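Local coordinates for protein alpha,alpha-trehalose-phosphate synthase (UDP-forming) (Burkholderia xenovorans, PDB 5V0T) that belongs to glycosyltransferase family 20, has the two-domain GT-B fold, and binds uridine-5'-diphosphate and 6-O-phosphono-alpha-D-glucopyranose, at residues G114-N119 against L143-Q148; V138-L143 against L163-P168; K270-V275 against A366-V371; P391-V396 against A436-R441. One frame throughout, in Å; residues are numbered along the deposited sequence.

Contact 1 (G114-N119 against L143-Q148)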
# COMPACT_ATOMS: atom_id res chain seq x y z
N GLY A 114 6.74 8.60 22.63
CA GLY A 114 7.93 8.24 21.88
C GLY A 114 7.76 8.44 20.38
O GLY A 114 8.69 8.89 19.70
N TYR A 115 6.59 8.11 19.85
CA TYR A 115 6.24 8.44 18.47
C TYR A 115 6.48 9.92 18.18
O TYR A 115 7.10 10.28 17.17
CB TYR A 115 4.78 8.07 18.24
CG TYR A 115 4.14 8.50 16.93
CD1 TYR A 115 4.25 7.71 15.80
CD2 TYR A 115 3.38 9.66 16.85
CE1 TYR A 115 3.63 8.06 14.60
CE2 TYR A 115 2.76 10.03 15.66
CZ TYR A 115 2.89 9.23 14.54
OH TYR A 115 2.26 9.57 13.35
N TRP A 116 5.97 10.79 19.06
CA TRP A 116 6.18 12.22 18.90
C TRP A 116 7.66 12.58 19.02
O TRP A 116 8.17 13.41 18.26
CB TRP A 116 5.38 12.99 19.97
CG TRP A 116 4.76 14.23 19.43
CD1 TRP A 116 5.22 15.51 19.53
CD2 TRP A 116 3.56 14.29 18.66
NE1 TRP A 116 4.37 16.37 18.88
CE2 TRP A 116 3.34 15.65 18.33
CE3 TRP A 116 2.64 13.33 18.22
CZ2 TRP A 116 2.24 16.07 17.60
CZ3 TRP A 116 1.54 13.75 17.49
CH2 TRP A 116 1.35 15.11 17.19
N ARG A 117 8.35 11.96 19.98
CA ARG A 117 9.77 12.25 20.19
C ARG A 117 10.62 11.81 19.00
O ARG A 117 11.54 12.52 18.59
CB ARG A 117 10.24 11.58 21.48
CG ARG A 117 11.72 11.80 21.82
CD ARG A 117 12.20 10.94 23.00
NE ARG A 117 12.25 9.53 22.63
CZ ARG A 117 11.42 8.60 23.10
NH1 ARG A 117 10.49 8.93 23.99
NH2 ARG A 117 11.53 7.34 22.69
N VAL A 118 10.33 10.63 18.44
CA VAL A 118 11.13 10.13 17.32
C VAL A 118 10.93 11.01 16.09
O VAL A 118 11.88 11.30 15.36
CB VAL A 118 10.80 8.65 17.05
CG1 VAL A 118 11.40 8.17 15.72
CG2 VAL A 118 11.30 7.81 18.21
N ASN A 119 9.70 11.47 15.85
CA ASN A 119 9.47 12.43 14.76
C ASN A 119 10.34 13.66 14.93
O ASN A 119 10.93 14.15 13.96
CB ASN A 119 7.99 12.82 14.71
CG ASN A 119 7.22 12.00 13.71
OD1 ASN A 119 7.04 12.42 12.57
ND2 ASN A 119 6.76 10.82 14.12
N LEU A 143 4.75 9.53 10.10
CA LEU A 143 5.40 10.84 10.09
C LEU A 143 4.39 11.99 10.09
O LEU A 143 4.70 13.10 9.65
CB LEU A 143 6.36 10.92 8.89
CG LEU A 143 7.48 9.87 8.96
CD1 LEU A 143 8.26 9.82 7.66
CD2 LEU A 143 8.43 10.19 10.12
N ILE A 144 3.19 11.74 10.60
CA ILE A 144 2.17 12.79 10.74
C ILE A 144 2.68 14.02 11.49
O ILE A 144 2.37 15.14 11.06
CB ILE A 144 0.90 12.21 11.40
CG1 ILE A 144 0.18 11.29 10.40
CG2 ILE A 144 -0.04 13.34 11.92
CD1 ILE A 144 -0.92 10.40 11.05
N PRO A 145 3.47 13.90 12.57
CA PRO A 145 3.96 15.11 13.27
C PRO A 145 5.15 15.80 12.63
O PRO A 145 5.66 16.75 13.22
CB PRO A 145 4.37 14.57 14.66
CG PRO A 145 3.73 13.19 14.76
CD PRO A 145 3.75 12.68 13.35
N PHE A 146 5.59 15.39 11.43
CA PHE A 146 6.89 15.80 10.92
C PHE A 146 6.94 17.27 10.53
O PHE A 146 7.94 17.94 10.78
CB PHE A 146 7.29 14.93 9.72
CG PHE A 146 8.77 14.86 9.49
CD1 PHE A 146 9.57 14.03 10.26
CD2 PHE A 146 9.37 15.62 8.50
CE1 PHE A 146 10.94 13.96 10.06
CE2 PHE A 146 10.76 15.55 8.29
CZ PHE A 146 11.54 14.72 9.07
N ALA A 147 5.89 17.79 9.88
CA ALA A 147 5.91 19.20 9.51
C ALA A 147 5.95 20.08 10.75
O ALA A 147 6.71 21.06 10.81
CB ALA A 147 4.70 19.57 8.66
N GLN A 148 5.15 19.72 11.76
CA GLN A 148 5.13 20.47 13.01
C GLN A 148 6.52 20.52 13.63
O GLN A 148 6.99 21.58 14.06
CB GLN A 148 4.11 19.82 13.95
CG GLN A 148 3.70 20.60 15.18
CD GLN A 148 2.82 19.76 16.11
OE1 GLN A 148 3.30 18.81 16.72
NE2 GLN A 148 1.53 20.09 16.19

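Contact 2 (V138-L143 against L163-P168). With G6P (6-O-phosphono-alpha-D-glucopyranose), chain J.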
# COMPACT_ATOMS: atom_id res chain seq x y z
N VAL A 138 6.78 14.54 2.71
CA VAL A 138 6.73 13.51 3.75
C VAL A 138 5.67 12.48 3.38
O VAL A 138 4.57 12.85 2.95
CB VAL A 138 6.43 14.15 5.11
CG1 VAL A 138 6.42 13.12 6.19
CG2 VAL A 138 7.45 15.24 5.40
N HIS A 139 5.98 11.19 3.58
CA HIS A 139 5.10 10.09 3.21
C HIS A 139 4.71 9.23 4.41
O HIS A 139 5.58 8.64 5.06
CB HIS A 139 5.74 9.22 2.13
CG HIS A 139 5.83 9.90 0.80
ND1 HIS A 139 4.97 9.63 -0.24
CD2 HIS A 139 6.63 10.91 0.37
CE1 HIS A 139 5.26 10.41 -1.27
NE2 HIS A 139 6.26 11.20 -0.92
N ASP A 140 3.40 9.17 4.69
CA ASP A 140 2.68 8.10 5.39
C ASP A 140 2.59 8.27 6.90
O ASP A 140 3.16 9.19 7.49
CB ASP A 140 3.25 6.71 5.06
CG ASP A 140 2.15 5.71 4.73
OD1 ASP A 140 0.98 6.16 4.70
OD2 ASP A 140 2.42 4.52 4.48
N TYR A 141 1.84 7.36 7.53
CA TYR A 141 1.28 7.58 8.86
C TYR A 141 2.32 7.67 9.97
O TYR A 141 2.03 8.23 11.03
CB TYR A 141 0.29 6.46 9.16
CG TYR A 141 0.88 5.08 9.01
CD1 TYR A 141 0.99 4.46 7.77
CD2 TYR A 141 1.30 4.37 10.13
CE1 TYR A 141 1.53 3.18 7.64
CE2 TYR A 141 1.82 3.11 10.02
CZ TYR A 141 1.94 2.51 8.78
OH TYR A 141 2.45 1.23 8.71
N HIS A 142 3.53 7.11 9.77
CA HIS A 142 4.57 7.21 10.79
C HIS A 142 4.95 8.65 11.07
O HIS A 142 5.46 8.97 12.16
CB HIS A 142 5.83 6.46 10.36
CG HIS A 142 5.56 5.13 9.73
ND1 HIS A 142 5.13 5.00 8.43
CD2 HIS A 142 5.69 3.87 10.22
CE1 HIS A 142 4.97 3.72 8.15
NE2 HIS A 142 5.31 3.02 9.21
N LEU A 143 4.75 9.53 10.10
CA LEU A 143 5.40 10.84 10.09
C LEU A 143 4.39 11.99 10.09
O LEU A 143 4.70 13.10 9.65
CB LEU A 143 6.36 10.92 8.89
CG LEU A 143 7.48 9.87 8.96
CD1 LEU A 143 8.26 9.82 7.66
CD2 LEU A 143 8.43 10.19 10.12
N LEU A 163 -0.57 10.59 2.50
CA LEU A 163 -0.98 9.40 3.24
C LEU A 163 -1.22 8.25 2.26
O LEU A 163 -2.09 8.35 1.38
CB LEU A 163 -2.24 9.68 4.07
CG LEU A 163 -2.70 8.57 5.02
CD1 LEU A 163 -1.68 8.34 6.13
CD2 LEU A 163 -4.07 8.89 5.60
N HIS A 164 -0.46 7.16 2.42
CA HIS A 164 -0.59 6.02 1.50
C HIS A 164 -1.73 5.10 1.92
O HIS A 164 -2.29 4.40 1.07
CB HIS A 164 0.72 5.23 1.42
CG HIS A 164 1.82 5.95 0.70
ND1 HIS A 164 2.29 5.56 -0.53
CD2 HIS A 164 2.50 7.08 1.02
CE1 HIS A 164 3.23 6.40 -0.94
NE2 HIS A 164 3.37 7.34 -0.02
N ILE A 165 -2.07 5.08 3.20
CA ILE A 165 -3.11 4.21 3.74
C ILE A 165 -4.43 4.97 3.73
O ILE A 165 -4.44 6.18 3.47
CB ILE A 165 -2.72 3.72 5.15
CG1 ILE A 165 -2.71 4.89 6.15
CG2 ILE A 165 -1.35 3.00 5.09
CD1 ILE A 165 -2.48 4.44 7.59
N PRO A 166 -5.58 4.32 3.96
CA PRO A 166 -6.84 5.06 3.93
C PRO A 166 -6.87 6.12 5.02
O PRO A 166 -6.22 5.98 6.06
CB PRO A 166 -7.90 3.98 4.18
CG PRO A 166 -7.22 2.68 3.91
CD PRO A 166 -5.78 2.90 4.26
N PHE A 167 -7.61 7.20 4.79
CA PHE A 167 -7.98 8.05 5.93
C PHE A 167 -9.35 7.61 6.43
O PHE A 167 -10.33 7.69 5.67
CB PHE A 167 -8.01 9.53 5.56
CG PHE A 167 -8.00 10.43 6.77
CD1 PHE A 167 -9.18 10.70 7.46
CD2 PHE A 167 -6.81 10.94 7.27
CE1 PHE A 167 -9.16 11.52 8.59
CE2 PHE A 167 -6.78 11.75 8.40
CZ PHE A 167 -7.96 12.04 9.06
N PRO A 168 -9.47 7.15 7.67
CA PRO A 168 -10.73 6.54 8.10
C PRO A 168 -11.81 7.58 8.34
O PRO A 168 -11.54 8.74 8.62
CB PRO A 168 -10.35 5.84 9.41
CG PRO A 168 -9.26 6.74 9.97
CD PRO A 168 -8.45 7.10 8.73
C1 G6P J . 2.43 -0.13 3.45
C2 G6P J . 2.67 1.21 4.13
C3 G6P J . 4.13 1.64 3.97
C4 G6P J . 5.04 0.52 4.49
C5 G6P J . 4.71 -0.79 3.77
C6 G6P J . 5.64 -1.91 4.24
O1 G6P J . 2.70 0.06 2.06
O2 G6P J . 1.78 2.19 3.58
O3 G6P J . 4.33 2.83 4.75
O4 G6P J . 6.42 0.85 4.24
O5 G6P J . 3.33 -1.12 3.98
O6 G6P J . 5.56 -2.04 5.67
P G6P J . 6.90 -1.90 6.55
O1P G6P J . 7.71 -3.15 6.30
O2P G6P J . 6.40 -1.75 7.96
O3P G6P J . 7.59 -0.67 6.02

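Contact 3 (K270-V275 against A366-V371)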
# COMPACT_ATOMS: atom_id res chain seq x y z
N LYS A 270 -5.91 -24.03 -14.46
CA LYS A 270 -5.89 -22.58 -14.44
C LYS A 270 -5.28 -22.10 -13.14
O LYS A 270 -5.22 -22.82 -12.14
CB LYS A 270 -7.31 -22.02 -14.64
CG LYS A 270 -7.88 -22.34 -16.05
CD LYS A 270 -9.18 -21.58 -16.31
CE LYS A 270 -9.67 -21.83 -17.74
NZ LYS A 270 -10.99 -21.18 -17.98
N LEU A 271 -4.81 -20.86 -13.15
CA LEU A 271 -4.09 -20.30 -12.00
C LEU A 271 -4.81 -19.07 -11.48
O LEU A 271 -5.01 -18.10 -12.22
CB LEU A 271 -2.66 -19.94 -12.38
CG LEU A 271 -1.82 -19.28 -11.29
CD1 LEU A 271 -1.68 -20.21 -10.08
CD2 LEU A 271 -0.45 -18.92 -11.86
N ILE A 272 -5.21 -19.11 -10.22
CA ILE A 272 -5.58 -17.93 -9.46
C ILE A 272 -4.36 -17.49 -8.66
O ILE A 272 -3.75 -18.29 -7.95
CB ILE A 272 -6.77 -18.22 -8.53
CG1 ILE A 272 -7.97 -18.75 -9.33
CG2 ILE A 272 -7.13 -16.99 -7.69
CD1 ILE A 272 -9.08 -19.37 -8.45
N MET A 273 -3.99 -16.21 -8.77
CA MET A 273 -2.78 -15.74 -8.11
C MET A 273 -3.06 -14.54 -7.21
O MET A 273 -3.78 -13.62 -7.59
CB MET A 273 -1.70 -15.37 -9.15
CG MET A 273 -0.38 -14.89 -8.51
SD MET A 273 0.88 -14.83 -9.77
CE MET A 273 2.26 -14.15 -8.83
N SER A 274 -2.46 -14.55 -6.03
CA SER A 274 -2.49 -13.44 -5.09
C SER A 274 -1.08 -13.17 -4.58
O SER A 274 -0.27 -14.10 -4.43
CB SER A 274 -3.41 -13.73 -3.89
OG SER A 274 -4.78 -13.83 -4.26
N VAL A 275 -0.80 -11.90 -4.29
CA VAL A 275 0.46 -11.46 -3.70
C VAL A 275 0.13 -10.40 -2.66
O VAL A 275 -0.38 -9.33 -3.03
CB VAL A 275 1.43 -10.86 -4.73
CG1 VAL A 275 2.70 -10.41 -4.03
CG2 VAL A 275 1.76 -11.86 -5.85
N ALA A 366 -1.31 -15.87 -14.93
CA ALA A 366 -2.42 -16.14 -14.02
C ALA A 366 -3.75 -15.74 -14.66
O ALA A 366 -3.95 -14.57 -15.00
CB ALA A 366 -2.22 -15.40 -12.70
N HIS A 367 -4.66 -16.71 -14.79
CA HIS A 367 -5.98 -16.45 -15.35
C HIS A 367 -6.78 -15.48 -14.50
O HIS A 367 -7.64 -14.75 -15.02
CB HIS A 367 -6.75 -17.76 -15.49
CG HIS A 367 -6.05 -18.76 -16.35
ND1 HIS A 367 -5.00 -19.51 -15.90
CD2 HIS A 367 -6.22 -19.07 -17.66
CE1 HIS A 367 -4.55 -20.26 -16.89
NE2 HIS A 367 -5.28 -20.02 -17.96
N VAL A 368 -6.50 -15.44 -13.20
CA VAL A 368 -7.22 -14.58 -12.27
C VAL A 368 -6.23 -13.91 -11.32
O VAL A 368 -5.41 -14.62 -10.70
CB VAL A 368 -8.29 -15.35 -11.47
CG1 VAL A 368 -9.02 -14.38 -10.53
CG2 VAL A 368 -9.27 -16.05 -12.41
N GLY A 369 -6.29 -12.60 -11.24
CA GLY A 369 -5.60 -11.84 -10.20
C GLY A 369 -6.58 -11.57 -9.07
O GLY A 369 -7.61 -10.91 -9.27
N TYR A 370 -6.25 -12.06 -7.89
CA TYR A 370 -7.20 -12.17 -6.77
C TYR A 370 -6.72 -11.23 -5.67
O TYR A 370 -5.81 -11.56 -4.90
CB TYR A 370 -7.24 -13.64 -6.33
CG TYR A 370 -8.37 -14.10 -5.43
CD1 TYR A 370 -9.55 -13.36 -5.27
CD2 TYR A 370 -8.25 -15.31 -4.74
CE1 TYR A 370 -10.57 -13.82 -4.44
CE2 TYR A 370 -9.24 -15.77 -3.93
CZ TYR A 370 -10.40 -15.03 -3.77
OH TYR A 370 -11.37 -15.51 -2.93
N VAL A 371 -7.33 -10.04 -5.60
CA VAL A 371 -6.88 -8.93 -4.77
C VAL A 371 -8.08 -8.43 -3.96
O VAL A 371 -8.85 -7.60 -4.44
CB VAL A 371 -6.29 -7.80 -5.63
CG1 VAL A 371 -5.72 -6.67 -4.76
CG2 VAL A 371 -5.21 -8.35 -6.62
O HOH W 1 -3.31 -10.23 -4.12

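Contact 4 (P391-V396 against A436-R441)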
# COMPACT_ATOMS: atom_id res chain seq x y z
N PRO A 391 -2.04 -8.57 -23.76
CA PRO A 391 -3.31 -8.07 -24.30
C PRO A 391 -3.99 -9.05 -25.25
O PRO A 391 -5.21 -9.00 -25.41
CB PRO A 391 -2.91 -6.77 -25.01
CG PRO A 391 -1.43 -6.90 -25.26
CD PRO A 391 -0.91 -7.68 -24.08
N GLU A 392 -3.23 -9.94 -25.88
CA GLU A 392 -3.82 -10.97 -26.73
C GLU A 392 -4.61 -12.00 -25.93
O GLU A 392 -5.51 -12.64 -26.49
CB GLU A 392 -2.73 -11.66 -27.55
CG GLU A 392 -2.14 -10.78 -28.61
CD GLU A 392 -3.18 -10.37 -29.62
OE1 GLU A 392 -3.74 -11.26 -30.30
OE2 GLU A 392 -3.46 -9.15 -29.73
N ASN A 393 -4.31 -12.19 -24.65
CA ASN A 393 -4.99 -13.19 -23.83
C ASN A 393 -4.92 -12.79 -22.36
O ASN A 393 -4.26 -13.47 -21.56
CB ASN A 393 -4.37 -14.57 -24.09
CG ASN A 393 -5.16 -15.71 -23.46
OD1 ASN A 393 -6.30 -15.55 -23.03
ND2 ASN A 393 -4.55 -16.89 -23.43
N PRO A 394 -5.57 -11.71 -21.95
CA PRO A 394 -5.39 -11.21 -20.58
C PRO A 394 -6.27 -11.93 -19.56
O PRO A 394 -7.40 -12.34 -19.85
CB PRO A 394 -5.79 -9.73 -20.69
CG PRO A 394 -6.83 -9.71 -21.81
CD PRO A 394 -6.49 -10.87 -22.74
N GLY A 395 -5.73 -12.04 -18.35
CA GLY A 395 -6.49 -12.54 -17.22
C GLY A 395 -7.48 -11.50 -16.69
O GLY A 395 -7.62 -10.40 -17.22
N VAL A 396 -8.17 -11.88 -15.61
CA VAL A 396 -9.23 -11.08 -15.02
C VAL A 396 -8.84 -10.69 -13.60
O VAL A 396 -8.38 -11.53 -12.82
CB VAL A 396 -10.58 -11.83 -15.01
CG1 VAL A 396 -11.65 -11.02 -14.30
CG2 VAL A 396 -11.03 -12.17 -16.44
N ALA A 436 -13.14 -11.95 -25.57
CA ALA A 436 -13.49 -10.60 -26.00
C ALA A 436 -13.77 -9.69 -24.81
O ALA A 436 -13.36 -8.53 -24.79
CB ALA A 436 -14.70 -10.63 -26.93
N GLU A 437 -14.45 -10.21 -23.78
CA GLU A 437 -14.74 -9.38 -22.62
C GLU A 437 -13.51 -9.20 -21.74
O GLU A 437 -13.29 -8.11 -21.20
CB GLU A 437 -15.90 -9.97 -21.81
CG GLU A 437 -16.39 -9.04 -20.68
CD GLU A 437 -17.31 -9.73 -19.66
OE1 GLU A 437 -17.75 -10.87 -19.92
OE2 GLU A 437 -17.59 -9.12 -18.60
N ARG A 438 -12.69 -10.25 -21.59
CA ARG A 438 -11.42 -10.07 -20.88
C ARG A 438 -10.58 -8.98 -21.52
O ARG A 438 -9.97 -8.16 -20.82
CB ARG A 438 -10.63 -11.39 -20.82
CG ARG A 438 -11.27 -12.46 -19.94
CD ARG A 438 -10.40 -13.71 -19.77
NE ARG A 438 -10.53 -14.67 -20.88
CZ ARG A 438 -9.57 -14.93 -21.76
NH1 ARG A 438 -8.40 -14.30 -21.70
NH2 ARG A 438 -9.77 -15.83 -22.71
N GLN A 439 -10.55 -8.95 -22.86
CA GLN A 439 -9.74 -7.96 -23.57
C GLN A 439 -10.32 -6.55 -23.42
O GLN A 439 -9.56 -5.59 -23.22
CB GLN A 439 -9.64 -8.31 -25.05
CG GLN A 439 -8.82 -9.56 -25.34
CD GLN A 439 -8.79 -9.91 -26.83
OE1 GLN A 439 -9.83 -9.96 -27.49
NE2 GLN A 439 -7.59 -10.14 -27.35
N ALA A 440 -11.64 -6.41 -23.55
CA ALA A 440 -12.27 -5.10 -23.37
C ALA A 440 -11.98 -4.53 -21.98
O ALA A 440 -11.64 -3.35 -21.85
CB ALA A 440 -13.78 -5.21 -23.60
N ARG A 441 -12.07 -5.36 -20.94
CA ARG A 441 -11.80 -4.87 -19.58
C ARG A 441 -10.34 -4.48 -19.43
O ARG A 441 -10.02 -3.42 -18.87
CB ARG A 441 -12.17 -5.94 -18.54
CG ARG A 441 -13.67 -6.21 -18.42
CD ARG A 441 -13.92 -7.51 -17.64
NE ARG A 441 -15.34 -7.71 -17.35
CZ ARG A 441 -15.97 -7.23 -16.29
NH1 ARG A 441 -15.32 -6.52 -15.38
NH2 ARG A 441 -17.27 -7.46 -16.12
O HOH W 2 -6.48 -6.50 -23.98
O HOH W 3 -8.23 -17.25 -25.04
O HOH W 4 -9.66 -8.48 -17.91

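Contact 1 (G114-N119 against L143-Q148)
Tyr115 opens the contact by bringing its ring up to Pro145: CE2 comes to 3.4 Å from CG of the proline, and the two side chains cross at about a right angle. With its CG anti to the backbone N (chi1 172°), Tyr115 carries its hydroxyl as far as Ile144, where OH lies 3.6 Å from CB; the polar partner of that OH is Tyr141 O, just ahead of the second segment. One residue on, Trp116 takes the same proline over a face of its indole. This is a CH-pi contact, Pro145 CG standing 3.7 Å from the centroid of the six-membered ring and 19° off its normal. At the indole edge, Gln148 OE1 lies 3.1 Å from CZ2. A helical turn after Tyr115, Asn119 points at the second segment. Its ND2 gives a nearly straight hydrogen bond of 3.1 Å to Tyr115 O, lies over the centre of the Tyr115 ring, and is also hydrogen-bonded to His142 O. Held this way, the amide turns OD1 onto the Leu143 to Phe146 beta turn, 3.4 Å from Leu143 CA and in plane at the edge of the Phe146 ring. Pro145, the N-cap residue, is thus packed against three side chains of one helix. Helix 109-126 packs here on the start of helix 146-152, with helix 79-98 against Tyr115 and helix 179-186 against Trp116 and Ile144.

Contact 2 (V138-L143 against L163-P168)
Asp140 OD2 is gripped by two hydroxyls of 6-O-phosphono-alpha-D-glucopyranose at once, O3 and O2 each donating to it at 2.6 Å. The other carboxylate oxygen faces the protein: His164 N donates to Asp140 OD1 at 2.9 Å, coming from above the carboxylate plane rather than within it. That bond holds one oxygen of the carboxylate while the ligand takes the other. The side chains of Asp140 and His164 cross at about a right angle, the carboxylate and imidazole planes 61° apart. His164 makes a second link across the contact. Its NE2 and His139 ND1 are 2.8 Å apart in a hydrogen bond in which either could be the donor, and the rings meet rim to rim with planes at 47°. Leu32 of helix 31-43 packs on both histidines and on Asp140. Apolar contacts complete the joint. Ile165, with CG1 between its backbone N and carbonyl carbon (chi1 67°), sets CD1 3.5 Å from Tyr141 CD1, and its CG2 lies 3.6 Å from O2 of the ligand. On one face of the Tyr141 ring sits CE1 of His142, offset toward the rim, and that imidazole presents its edge to the ligand's O3; the Tyr141 hydroxyl bonds to Asn91. Tyr86, Arg18 and Arg315 also hydrogen-bond the ligand. The chemistry implies a ligand site built at the ends of parallel strands 135-139 and 159-162, where one carboxylate oxygen accepts from two neighbouring hydroxyls while the backbone N-H of the next loop holds the other oxygen.

Contact 3 (K270-V275 against A366-V371)
The side chains of Lys270 and His367 cross at about a right angle, Lys270 CG over the centre of one ring face, 3.8 Å from the centroid in a CH-pi contact. The same ring turns ND1 to the strand and accepts from Leu271 N at 3.1 Å, the donor tilted 31° from the ring plane; beyond the ring, Lys270 NZ goes on to Leu431 O. Ile272 and Val368 lie side by side and point the same way, CG1 of the isoleucine 4.0 Å from CB of the valine. Both belong to a parallel pair, strands 270-275 and 368-371, whose axes run at 33°. They are the middle two of a six-stranded parallel sheet with strand order 3-2-1-4-5-6, the Rossmann-like core of one GT-B half. Met273 N donates to Val368 O and Tyr370 N to Met273 O, both at 2.9 Å. On the Ile272 side, Tyr370 crosses obliquely so that CD2 comes to 3.6 Å from Ile272 CG2, while its hydroxyl bonds to Arg287 O. Met273 points to the other side of the sheet and sets CB 3.6 Å from Ala366 CB. Ser274 OG, anti to its own carbonyl carbon (chi1 -66°), reaches across to a lone pair of Tyr370 O at 2.6 Å. Next to it, Val275 touches the bound uridine-5'-diphosphate.

Contact 4 (P391-V396 against A436-R441)
The guanidinium of Arg438 is met at its edge by the loop: NH1 donates to Asn393 OD1 at 2.8 Å and to Pro394 O at 2.9 Å. The carbonyl oxygen of Pro394 lies in the guanidinium plane, though the nitrogen stands above the carbonyl's own plane; the Asn393 amide is turned 59° from the guanidinium. A water at the same edge accepts from Arg438 NH2 and donates to Asn393 OD1, while NE is bonded to Met433 O, so the group is tied at several corners. A bend in the arginine chain at chi3 (-83°) turns NH1 to the two loop oxygens, and its stem packs too, CG lying 3.5 Å from Val396 CG2. The second flat group, the Gln439 amide, sends NE2 to Pro391 O at 3.3 Å, on a lone pair of that carbonyl; nearer the backbone, Gln439 CG lies 3.7 Å from Pro394 CD. Another water donates to both Gly395 O and Arg438 O, at 2.9 Å each, stitching backbone to backbone. What results is a surface joint of an alpha/beta sheet domain: the loop between helix 380-388 and strand 396-400 is clasped by side chains of helix 435-451 as the chain enters the parallel sheet.

Contacts 1 and 2 lie in one half of the GT-B fold, contacts 3 and 4 in the other, so each half is sampled twice. Contacts 1, 2 and 3 are buried; contact 4 is partly exposed. Contacts 1 and 2 share Leu143 and the chain leaving strand 135-139, yet helix packing round a proline gives way to polar side chains at the ligand. Contact 3 is held mainly by backbone bonds between strands, contact 4 by arginine and glutamine bonding directly to loop oxygens, with waters bridging alongside. These two also meet, the backbone of Val396 bonding to His367 and Gly369. Contact 2 touches one ligand and contact 3 the other; the nearest atoms of these two contacts are about 13 Å apart.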